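Local coordinates for endo-1,3-beta-glucanase (Streptomyces sioyaensis, PDB 3DGT), which hydrolyses internal 1,3-beta-glycosidic linkages in beta-glucans, the chain here being its catalytic domain of glycoside hydrolase family 16, at residues A[78-83]-A[242-247]; A[106-111]-A[191-196]; A[127-132]-A[138-143]; A[206-209]-A[215-218]. All blocks are in the same frame, centred on the assembly; numbering follows the deposited sequence.

Contact 1: A[78-83]-A[242-247]; sequences GNWTSG and VAMGGG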
loop_
_atom_site.group_PDB
_atom_site.type_symbol
_atom_site.label_atom_id
_atom_site.label_comp_id
_atom_site.label_asym_id
_atom_site.label_seq_id
_atom_site.Cartn_x
_atom_site.Cartn_y
_atom_site.Cartn_z
ATOM N N GLY A 78 -22.086 13.525 -7.793
ATOM C CA GLY A 78 -21.984 12.378 -6.884
ATOM C C GLY A 78 -20.926 11.348 -7.248
ATOM O O GLY A 78 -20.867 10.270 -6.640
ATOM N N ASN A 79 -20.088 11.671 -8.234
ATOM C CA ASN A 79 -19.040 10.756 -8.699
ATOM C C ASN A 79 -17.787 10.899 -7.857
ATOM O O ASN A 79 -17.258 12.008 -7.691
ATOM C CB ASN A 79 -18.653 11.058 -10.149
ATOM C CG ASN A 79 -19.804 10.926 -11.113
ATOM O OD1 ASN A 79 -20.078 11.850 -11.886
ATOM N ND2 ASN A 79 -20.473 9.788 -11.091
ATOM N N TRP A 80 -17.283 9.772 -7.371
ATOM C CA TRP A 80 -16.020 9.746 -6.641
ATOM C C TRP A 80 -14.838 9.542 -7.562
ATOM O O TRP A 80 -14.882 8.707 -8.465
ATOM C CB TRP A 80 -16.025 8.637 -5.582
ATOM C CG TRP A 80 -16.801 8.984 -4.341
ATOM C CD1 TRP A 80 -18.085 8.630 -4.052
ATOM C CD2 TRP A 80 -16.333 9.758 -3.231
ATOM N NE1 TRP A 80 -18.450 9.139 -2.824
ATOM C CE2 TRP A 80 -17.391 9.836 -2.302
ATOM C CE3 TRP A 80 -15.120 10.410 -2.940
ATOM C CZ2 TRP A 80 -17.277 10.527 -1.094
ATOM C CZ3 TRP A 80 -15.002 11.095 -1.730
ATOM C CH2 TRP A 80 -16.078 11.141 -0.819
ATOM N N THR A 81 -13.784 10.322 -7.326
ATOM C CA THR A 81 -12.482 10.094 -7.955
ATOM C C THR A 81 -11.422 9.999 -6.878
ATOM O O THR A 81 -11.609 10.500 -5.777
ATOM C CB THR A 81 -12.077 11.214 -8.952
ATOM O OG1 THR A 81 -12.193 12.500 -8.323
ATOM C CG2 THR A 81 -12.944 11.160 -10.204
ATOM N N SER A 82 -10.313 9.332 -7.185
ATOM C CA SER A 82 -9.178 9.316 -6.276
ATOM C C SER A 82 -7.908 9.042 -7.063
ATOM O O SER A 82 -7.906 9.147 -8.293
ATOM C CB SER A 82 -9.385 8.275 -5.175
ATOM O OG SER A 82 -8.467 8.502 -4.119
ATOM N N GLY A 83 -6.831 8.705 -6.358
ATOM C CA GLY A 83 -5.540 8.430 -6.988
ATOM C C GLY A 83 -5.011 7.061 -6.623
ATOM O O GLY A 83 -5.276 6.543 -5.533
ATOM N N VAL A 242 -5.819 5.741 -2.461
ATOM C CA VAL A 242 -6.948 5.796 -1.540
ATOM C C VAL A 242 -8.189 5.322 -2.291
ATOM O O VAL A 242 -8.743 6.026 -3.132
ATOM C CB VAL A 242 -7.162 7.195 -0.901
ATOM C CG1 VAL A 242 -8.287 7.110 0.127
ATOM C CG2 VAL A 242 -5.869 7.721 -0.241
ATOM N N ALA A 243 -8.603 4.097 -1.999
ATOM C CA ALA A 243 -9.849 3.573 -2.544
ATOM C C ALA A 243 -11.021 4.188 -1.786
ATOM O O ALA A 243 -10.866 4.635 -0.650
ATOM C CB ALA A 243 -9.871 2.043 -2.453
ATOM N N MET A 244 -12.189 4.216 -2.426
ATOM C CA MET A 244 -13.430 4.644 -1.785
ATOM C C MET A 244 -14.463 3.527 -1.879
ATOM O O MET A 244 -14.917 3.179 -2.971
ATOM C CB MET A 244 -13.970 5.910 -2.463
ATOM C CG MET A 244 -15.180 6.543 -1.772
ATOM S SD MET A 244 -14.870 6.934 -0.040
ATOM C CE MET A 244 -13.237 7.738 -0.236
ATOM N N GLY A 245 -14.827 2.968 -0.727
ATOM C CA GLY A 245 -15.791 1.868 -0.671
ATOM C C GLY A 245 -15.158 0.523 -0.950
ATOM O O GLY A 245 -13.937 0.363 -0.858
ATOM N N GLY A 246 -15.996 -0.448 -1.280
ATOM C CA GLY A 246 -15.519 -1.801 -1.544
ATOM C C GLY A 246 -15.560 -2.702 -0.325
ATOM O O GLY A 246 -16.115 -2.352 0.718
ATOM N N GLY A 247 -14.938 -3.860 -0.465
ATOM C CA GLY A 247 -15.122 -4.944 0.490
ATOM C C GLY A 247 -14.563 -4.705 1.882
ATOM O O GLY A 247 -15.193 -5.086 2.875
#

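Contact 2: A[106-111]-A[191-196]; sequences LQMPNV and HTYTME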
loop_
_atom_site.group_PDB
_atom_site.type_symbol
_atom_site.label_atom_id
_atom_site.label_comp_id
_atom_site.label_asym_id
_atom_site.label_seq_id
_atom_site.Cartn_x
_atom_site.Cartn_y
_atom_site.Cartn_z
ATOM N N LEU A 106 3.757 8.281 6.291
ATOM C CA LEU A 106 2.504 8.855 5.812
ATOM C C LEU A 106 1.526 9.141 6.941
ATOM O O LEU A 106 1.590 8.526 8.022
ATOM C CB LEU A 106 1.859 7.940 4.749
ATOM C CG LEU A 106 1.420 6.532 5.179
ATOM C CD1 LEU A 106 -0.007 6.539 5.737
ATOM C CD2 LEU A 106 1.540 5.541 4.024
ATOM N N GLN A 107 0.613 10.069 6.657
ATOM C CA GLN A 107 -0.540 10.350 7.493
ATOM C C GLN A 107 -1.748 9.789 6.764
ATOM O O GLN A 107 -1.985 10.115 5.604
ATOM C CB GLN A 107 -0.717 11.860 7.657
ATOM C CG GLN A 107 -1.927 12.254 8.500
ATOM C CD GLN A 107 -2.158 13.751 8.539
ATOM O OE1 GLN A 107 -1.599 14.496 7.735
ATOM N NE2 GLN A 107 -2.987 14.199 9.475
ATOM N N MET A 108 -2.522 8.952 7.445
ATOM C CA MET A 108 -3.783 8.482 6.874
ATOM C C MET A 108 -4.775 9.638 6.768
ATOM O O MET A 108 -4.706 10.588 7.553
ATOM C CB MET A 108 -4.372 7.380 7.742
ATOM C CG MET A 108 -3.553 6.106 7.775
ATOM S SD MET A 108 -4.413 4.909 8.782
ATOM C CE MET A 108 -3.169 3.617 8.959
ATOM N N PRO A 109 -5.702 9.573 5.798
ATOM C CA PRO A 109 -6.668 10.664 5.659
ATOM C C PRO A 109 -7.263 11.067 7.004
ATOM O O PRO A 109 -7.785 10.228 7.739
ATOM C CB PRO A 109 -7.725 10.069 4.731
ATOM C CG PRO A 109 -6.943 9.148 3.861
ATOM C CD PRO A 109 -5.910 8.531 4.778
ATOM N N ASN A 110 -7.166 12.353 7.329
ATOM C CA ASN A 110 -7.531 12.817 8.659
ATOM C C ASN A 110 -9.009 13.128 8.765
ATOM O O ASN A 110 -9.447 14.280 8.678
ATOM C CB ASN A 110 -6.681 14.013 9.077
ATOM C CG ASN A 110 -6.833 14.356 10.537
ATOM O OD1 ASN A 110 -7.578 13.707 11.278
ATOM N ND2 ASN A 110 -6.109 15.373 10.963
ATOM N N VAL A 111 -9.763 12.048 8.937
ATOM C CA VAL A 111 -11.218 12.089 8.993
ATOM C C VAL A 111 -11.680 10.858 9.781
ATOM O O VAL A 111 -11.093 9.784 9.663
ATOM C CB VAL A 111 -11.819 12.148 7.556
ATOM C CG1 VAL A 111 -11.425 10.927 6.723
ATOM C CG2 VAL A 111 -13.336 12.321 7.594
ATOM N N HIS A 191 3.253 8.572 10.431
ATOM C CA HIS A 191 3.780 7.343 10.994
ATOM C C HIS A 191 4.558 6.641 9.910
ATOM O O HIS A 191 4.384 6.939 8.728
ATOM C CB HIS A 191 2.641 6.458 11.507
ATOM C CG HIS A 191 2.008 6.991 12.750
ATOM N ND1 HIS A 191 0.951 7.880 12.746
ATOM C CD2 HIS A 191 2.320 6.782 14.048
ATOM C CE1 HIS A 191 0.636 8.183 13.997
ATOM N NE2 HIS A 191 1.446 7.521 14.803
ATOM N N THR A 192 5.435 5.731 10.314
ATOM C CA THR A 192 6.286 5.005 9.377
ATOM C C THR A 192 5.810 3.564 9.295
ATOM O O THR A 192 5.634 2.912 10.320
ATOM C CB THR A 192 7.762 5.086 9.850
ATOM O OG1 THR A 192 8.120 6.466 9.986
ATOM C CG2 THR A 192 8.712 4.432 8.901
ATOM N N TYR A 193 5.588 3.082 8.075
ATOM C CA TYR A 193 5.085 1.731 7.821
ATOM C C TYR A 193 6.130 0.991 7.018
ATOM O O TYR A 193 6.528 1.450 5.951
ATOM C CB TYR A 193 3.753 1.805 7.058
ATOM C CG TYR A 193 2.711 2.598 7.816
ATOM C CD1 TYR A 193 2.602 3.977 7.651
ATOM C CD2 TYR A 193 1.849 1.976 8.712
ATOM C CE1 TYR A 193 1.677 4.710 8.367
ATOM C CE2 TYR A 193 0.922 2.700 9.432
ATOM C CZ TYR A 193 0.831 4.057 9.244
ATOM O OH TYR A 193 -0.109 4.751 9.963
ATOM N N THR A 194 6.567 -0.154 7.533
ATOM C CA THR A 194 7.759 -0.822 7.002
ATOM C C THR A 194 7.542 -2.316 6.821
ATOM O O THR A 194 6.933 -2.979 7.666
ATOM C CB THR A 194 8.963 -0.621 7.960
ATOM O OG1 THR A 194 9.090 0.770 8.277
ATOM C CG2 THR A 194 10.271 -1.109 7.337
ATOM N N MET A 195 8.049 -2.827 5.707
ATOM C CA MET A 195 8.095 -4.252 5.442
ATOM C C MET A 195 9.565 -4.628 5.323
ATOM O O MET A 195 10.281 -4.050 4.504
ATOM C CB MET A 195 7.352 -4.540 4.135
ATOM C CG MET A 195 7.186 -6.015 3.758
ATOM S SD MET A 195 8.702 -6.834 3.187
ATOM C CE MET A 195 9.168 -5.828 1.789
ATOM N N GLU A 196 10.017 -5.556 6.171
ATOM C CA GLU A 196 11.342 -6.140 6.020
ATOM C C GLU A 196 11.227 -7.568 5.489
ATOM O O GLU A 196 10.534 -8.410 6.062
ATOM C CB GLU A 196 12.152 -6.105 7.319
ATOM C CG GLU A 196 13.514 -6.795 7.173
ATOM C CD GLU A 196 14.327 -6.792 8.441
ATOM O OE1 GLU A 196 14.830 -5.726 8.828
ATOM O OE2 GLU A 196 14.490 -7.866 9.038
HETATM O O HOH W 1 -0.295 7.394 9.608
#

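Contact 3: A[127-132]-A[138-143]; sequences GAPFRG and PGVGEL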
loop_
_atom_site.group_PDB
_atom_site.type_symbol
_atom_site.label_atom_id
_atom_site.label_comp_id
_atom_site.label_asym_id
_atom_site.label_seq_id
_atom_site.Cartn_x
_atom_site.Cartn_y
_atom_site.Cartn_z
ATOM N N GLY A 127 3.488 -8.599 -6.777
ATOM C CA GLY A 127 4.539 -9.297 -7.521
ATOM C C GLY A 127 4.624 -8.844 -8.963
ATOM O O GLY A 127 3.600 -8.664 -9.625
ATOM N N ALA A 128 5.852 -8.687 -9.455
ATOM C CA ALA A 128 6.088 -8.180 -10.810
ATOM C C ALA A 128 5.286 -8.893 -11.921
ATOM O O ALA A 128 4.794 -8.215 -12.831
ATOM C CB ALA A 128 7.584 -8.187 -11.127
ATOM N N PRO A 129 5.164 -10.242 -11.874
ATOM C CA PRO A 129 4.380 -10.883 -12.948
ATOM C C PRO A 129 2.922 -10.459 -13.065
ATOM O O PRO A 129 2.291 -10.767 -14.080
ATOM C CB PRO A 129 4.499 -12.383 -12.630
ATOM C CG PRO A 129 5.812 -12.479 -11.863
ATOM C CD PRO A 129 5.779 -11.250 -10.988
ATOM N N PHE A 130 2.380 -9.764 -12.062
ATOM C CA PHE A 130 1.013 -9.247 -12.163
ATOM C C PHE A 130 0.902 -8.170 -13.242
ATOM O O PHE A 130 -0.122 -8.072 -13.937
ATOM C CB PHE A 130 0.559 -8.691 -10.807
ATOM C CG PHE A 130 -0.885 -8.247 -10.767
ATOM C CD1 PHE A 130 -1.245 -6.944 -11.095
ATOM C CD2 PHE A 130 -1.878 -9.128 -10.363
ATOM C CE1 PHE A 130 -2.580 -6.533 -11.042
ATOM C CE2 PHE A 130 -3.219 -8.720 -10.304
ATOM C CZ PHE A 130 -3.563 -7.418 -10.636
ATOM N N ARG A 131 1.940 -7.353 -13.385
ATOM C CA ARG A 131 1.868 -6.238 -14.325
ATOM C C ARG A 131 1.768 -6.743 -15.757
ATOM O O ARG A 131 2.573 -7.568 -16.192
ATOM C CB ARG A 131 3.076 -5.314 -14.172
ATOM C CG ARG A 131 3.068 -4.128 -15.137
ATOM C CD ARG A 131 4.057 -3.056 -14.722
ATOM N NE ARG A 131 3.635 -2.348 -13.521
ATOM C CZ ARG A 131 4.354 -1.407 -12.914
ATOM N NH1 ARG A 131 5.546 -1.057 -13.379
ATOM N NH2 ARG A 131 3.873 -0.827 -11.831
ATOM N N GLY A 132 0.767 -6.249 -16.480
ATOM C CA GLY A 132 0.533 -6.708 -17.847
ATOM C C GLY A 132 -0.114 -8.073 -17.932
ATOM O O GLY A 132 -0.172 -8.674 -18.999
ATOM N N PRO A 138 -4.190 -14.599 -5.955
ATOM C CA PRO A 138 -3.125 -14.112 -5.076
ATOM C C PRO A 138 -1.798 -14.834 -5.238
ATOM O O PRO A 138 -0.855 -14.524 -4.520
ATOM C CB PRO A 138 -3.698 -14.417 -3.691
ATOM C CG PRO A 138 -4.392 -15.742 -3.902
ATOM C CD PRO A 138 -4.950 -15.691 -5.306
ATOM N N GLY A 139 -1.715 -15.780 -6.172
ATOM C CA GLY A 139 -0.532 -16.637 -6.272
ATOM C C GLY A 139 0.753 -15.858 -6.494
ATOM O O GLY A 139 1.824 -16.269 -6.057
ATOM N N VAL A 140 0.642 -14.723 -7.180
ATOM C CA VAL A 140 1.802 -13.897 -7.535
ATOM C C VAL A 140 2.409 -13.167 -6.329
ATOM O O VAL A 140 3.552 -12.689 -6.392
ATOM C CB VAL A 140 1.406 -12.884 -8.648
ATOM C CG1 VAL A 140 0.500 -11.781 -8.094
ATOM C CG2 VAL A 140 2.632 -12.291 -9.321
ATOM N N GLY A 141 1.640 -13.077 -5.244
ATOM C CA GLY A 141 2.096 -12.440 -4.003
ATOM C C GLY A 141 1.715 -10.978 -3.883
ATOM O O GLY A 141 1.914 -10.187 -4.819
ATOM N N GLU A 142 1.173 -10.629 -2.719
ATOM C CA GLU A 142 0.845 -9.248 -2.374
ATOM C C GLU A 142 1.287 -8.987 -0.949
ATOM O O GLU A 142 0.978 -9.763 -0.047
ATOM C CB GLU A 142 -0.653 -8.984 -2.494
ATOM C CG GLU A 142 -1.040 -7.546 -2.113
ATOM C CD GLU A 142 -2.461 -7.197 -2.479
ATOM O OE1 GLU A 142 -2.993 -7.765 -3.454
ATOM O OE2 GLU A 142 -3.046 -6.320 -1.811
ATOM N N LEU A 143 2.021 -7.899 -0.755
ATOM C CA LEU A 143 2.429 -7.494 0.576
ATOM C C LEU A 143 1.774 -6.169 0.898
ATOM O O LEU A 143 2.140 -5.137 0.341
ATOM C CB LEU A 143 3.953 -7.386 0.666
ATOM C CG LEU A 143 4.757 -8.613 0.229
ATOM C CD1 LEU A 143 6.254 -8.338 0.283
ATOM C CD2 LEU A 143 4.415 -9.840 1.060
#

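Contact 4: A[206-209]-A[215-218]; sequences IRFS and YQTV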
loop_
_atom_site.group_PDB
_atom_site.type_symbol
_atom_site.label_atom_id
_atom_site.label_comp_id
_atom_site.label_asym_id
_atom_site.label_seq_id
_atom_site.Cartn_x
_atom_site.Cartn_y
_atom_site.Cartn_z
ATOM N N ILE A 206 9.058 -12.410 6.431
ATOM C CA ILE A 206 8.646 -11.052 6.104
ATOM C C ILE A 206 8.047 -10.448 7.380
ATOM O O ILE A 206 7.185 -11.063 8.022
ATOM C CB ILE A 206 7.680 -11.042 4.896
ATOM C CG1 ILE A 206 8.478 -11.417 3.632
ATOM C CG2 ILE A 206 6.968 -9.676 4.759
ATOM C CD1 ILE A 206 7.637 -11.716 2.393
ATOM N N ARG A 207 8.545 -9.280 7.787
ATOM C CA ARG A 207 8.058 -8.637 9.009
ATOM C C ARG A 207 7.495 -7.268 8.708
ATOM O O ARG A 207 8.145 -6.458 8.047
ATOM C CB ARG A 207 9.136 -8.535 10.106
ATOM C CG ARG A 207 10.478 -7.958 9.701
ATOM C CD ARG A 207 11.565 -8.268 10.737
ATOM N NE ARG A 207 11.647 -9.700 11.000
ATOM C CZ ARG A 207 12.612 -10.513 10.569
ATOM N NH1 ARG A 207 13.641 -10.054 9.871
ATOM N NH2 ARG A 207 12.544 -11.800 10.855
ATOM N N PHE A 208 6.275 -7.029 9.184
ATOM C CA PHE A 208 5.621 -5.734 9.029
ATOM C C PHE A 208 5.648 -4.971 10.336
ATOM O O PHE A 208 5.343 -5.536 11.402
ATOM C CB PHE A 208 4.166 -5.909 8.612
ATOM C CG PHE A 208 3.978 -6.614 7.292
ATOM C CD1 PHE A 208 4.025 -5.902 6.093
ATOM C CD2 PHE A 208 3.718 -7.978 7.248
ATOM C CE1 PHE A 208 3.821 -6.558 4.882
ATOM C CE2 PHE A 208 3.509 -8.634 6.034
ATOM C CZ PHE A 208 3.564 -7.924 4.854
ATOM N N SER A 209 6.012 -3.693 10.245
ATOM C CA SER A 209 6.104 -2.830 11.423
ATOM C C SER A 209 5.469 -1.464 11.207
ATOM O O SER A 209 5.297 -1.012 10.072
ATOM C CB SER A 209 7.561 -2.672 11.854
ATOM O OG SER A 209 8.367 -2.181 10.803
ATOM N N TYR A 215 4.456 -5.972 14.156
ATOM C CA TYR A 215 3.145 -6.514 14.550
ATOM C C TYR A 215 2.670 -7.732 13.775
ATOM O O TYR A 215 1.790 -8.449 14.250
ATOM C CB TYR A 215 2.049 -5.432 14.633
ATOM C CG TYR A 215 1.705 -4.683 13.357
ATOM C CD1 TYR A 215 2.534 -3.684 12.860
ATOM C CD2 TYR A 215 0.498 -4.925 12.693
ATOM C CE1 TYR A 215 2.198 -2.990 11.707
ATOM C CE2 TYR A 215 0.153 -4.227 11.552
ATOM C CZ TYR A 215 1.008 -3.258 11.065
ATOM O OH TYR A 215 0.678 -2.546 9.922
ATOM N N GLN A 216 3.261 -7.981 12.610
ATOM C CA GLN A 216 2.969 -9.185 11.844
ATOM C C GLN A 216 4.240 -9.744 11.242
ATOM O O GLN A 216 5.026 -9.012 10.641
ATOM C CB GLN A 216 1.940 -8.908 10.740
ATOM C CG GLN A 216 1.651 -10.125 9.835
ATOM C CD GLN A 216 0.907 -11.244 10.561
ATOM O OE1 GLN A 216 -0.110 -11.001 11.212
ATOM N NE2 GLN A 216 1.411 -12.475 10.452
ATOM N N THR A 217 4.435 -11.045 11.429
ATOM C CA THR A 217 5.518 -11.762 10.773
ATOM C C THR A 217 4.926 -12.933 9.999
ATOM O O THR A 217 3.993 -13.603 10.463
ATOM C CB THR A 217 6.571 -12.270 11.775
ATOM O OG1 THR A 217 6.940 -11.216 12.676
ATOM C CG2 THR A 217 7.834 -12.747 11.049
ATOM N N VAL A 218 5.472 -13.155 8.811
ATOM C CA VAL A 218 5.086 -14.279 7.964
ATOM C C VAL A 218 6.369 -15.046 7.682
ATOM O O VAL A 218 7.395 -14.448 7.379
ATOM C CB VAL A 218 4.430 -13.796 6.639
ATOM C CG1 VAL A 218 3.934 -14.978 5.805
ATOM C CG2 VAL A 218 3.272 -12.833 6.926
HETATM O O HOH W 2 2.853 -1.661 8.765
#

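Contact 1: A[78-83]-A[242-247]
Met244 lies against one face of the Trp80 indole. Its CG sits over the five-membered ring, 3.7 Å from Trp80 CD2. Its SD stands almost straight above the centroid of the six-membered ring at 4.3 Å, a Met-aromatic contact. Bends at chi2 (56°) and chi3 (46°) turn the methionine chain so that it follows the indole. Pro256 and Pro262 also pack on Trp80, and Tyr119 on Met244. The other tight part is polar. Ser82 OG donates to Val242 O at 2.7 Å, in the carbonyl plane and on a lone pair. Val242 N donates to Gly83 O at 3.2 Å. Here a side-chain hydroxyl grips a backbone carbonyl, while the backbone of Ser82 pairs with Ser52 and Thr54. The two chains then part. Their CA atoms are 6.2 Å apart at Gly83 and Val242 and 7.5 Å apart at Trp80 and Met244, where side chains bridge the gap. Beyond the indole the two chains diverge toward the more exposed ends of both segments. The pairing of antiparallel strands 80-87 and 236-244, which widens toward Trp80 and Met244, belongs to the beta-sandwich (jelly roll) of family 16.

Contact 2: A[106-111]-A[191-196]
Leu106 and Tyr193 meet at about a right angle. Leu106 CD1 is 3.6 Å from Tyr193 CE1, and Leu106 CG lies against Tyr193 CD1 and CE1. The leucine CG lies between its backbone N and carbonyl carbon (chi1 63°), which swings the branch toward the tyrosine. Met108 comes to the far end of that ring. Its extended chain brings CE to 3.4 Å from Tyr193 OH. Beside these contacts the backbones of Leu106 and His191 form an antiparallel hydrogen-bonded pair. Leu106 N donates to His191 O at 2.9 Å. The return bond, from His191 N to Leu106 O, is equally short, but the donor stands 41° out of the carbonyl plane. Leu106 O also accepts from a water at 2.7 Å. The same water lies 2.7 Å from Tyr193 OH, so it ties the phenol to the end of the neighbouring strand. Its links to Met108 N and His191 ND1 are weak. The pair is where strand 99-107 ends against strand 191-198, in the antiparallel beta-sandwich of family 16. After Gln107 the first chain leaves the strand. In the next shell, His191 NE2 is bonded to Pro182 O, which helps to hold the imidazole. Cys181 packs on Tyr193 and Cys186 on Met108, and these two cysteines form a disulfide. Behind Leu106 lies Val268 of strand 266-276. The next residue there, Asp269, binds the magnesium ion, which is about 10 Å from the Leu106 side chain.

Contact 3: A[127-132]-A[138-143]
Gly127 N donates to Gly141 O at 3.0 Å, with an N-H...O angle of 154°. This bond joins the end of strand 119-127 to the approach to strand 142-144. Next to it, Val140 O lies 3.7 Å from Gly127 CA, a close approach of backbones at a residue without a side chain. The rest of the contact is made by Val140, whose two methyls do different work. CG2 is anti to the backbone N and reaches the proline ring, 3.7 Å from Pro129 CD. It is equally near Phe130 N. CG1, tucked over its own backbone by a chi1 of 72°, faces Phe130 CB at 4.1 Å. Each side is shaped by its own backbone bonds. Residues 128-130 form a 3-10 turn, with Phe130 N bonded to Gly127 O at 2.9 Å. Pro138 to Gly141 form a type I turn that follows a cis peptide bond and is closed by Gly141 N to Pro138 O at 3.0 Å. Outside the pair, Phe130 packs on Tyr38 and Phe237, while Arg131 pairs with Glu86. The two turns belong to the connection between antiparallel neighbours of the sandwich. Glu142 and Leu143 then begin the ExDxxE sequence that marks family 16. Each turn is thus held from within. Between the segments one backbone bond ties the strand ends, and the turns themselves meet through the apolar methyls of Val140.

Contact 4: A[206-209]-A[215-218]
Strands 205-210 and 213-219 form a beta hairpin with a classic beta bulge, in which Tyr215 and Gln216 both face Phe208. Phe208 O takes Tyr215 N at 2.9 Å, and Gln216 N more weakly at 3.4 Å. Past the bulge the antiparallel pairing is regular. Phe208 N donates to Gln216 O at 2.8 Å, nearly straight at 175°. Ile206 and Val218 exchange two bonds of the same length. Arg207 and Thr217 make the non-hydrogen-bonded pair between them. There Thr217 CA approaches Ile206 O at 3.3 Å. Phe208 and Gln216 lie side by side and point the same way, with Gln216 CG 3.9 Å from Phe208 CD2. The edge of the phenylalanine ring also meets Val218 CG2. On the other face Arg207 turns its guanidinium group to Glu196 and Asp198 of strand 191-198, which the hairpin joins in the sandwich. The tyrosine stands at the bulge. A chi1 of 62° swings its ring across so that the edge, at CE1, meets Ser209 C. The phenol OH is bonded to Thr155 OG1. A water also links Tyr215 OH, at 2.6 Å, to Ser209 O, to which it donates at 2.8 Å.

All four contacts lie in the family 16 beta-sandwich. Contact 1 closes the longest loop, and the other three are nested inside it. Contact 3 falls within the loop of contact 2, and contact 4 follows both. Contacts 2 and 4 are neighbours, with centres about 15 Å apart, because strands 191-198 and 205-210 are adjacent. There Thr194 O probably bonds to Ser209 N, and Met195 packs on Phe208. Contact 3 reaches both from across the interior, where Leu143 packs on Met195, Ile206 and Phe208. Contacts 1 and 4 are farthest apart, about 28 Å between centres, on opposite sides of the chain's centre. Contacts 1 and 2 join distant chain parts; contacts 3 and 4 are local.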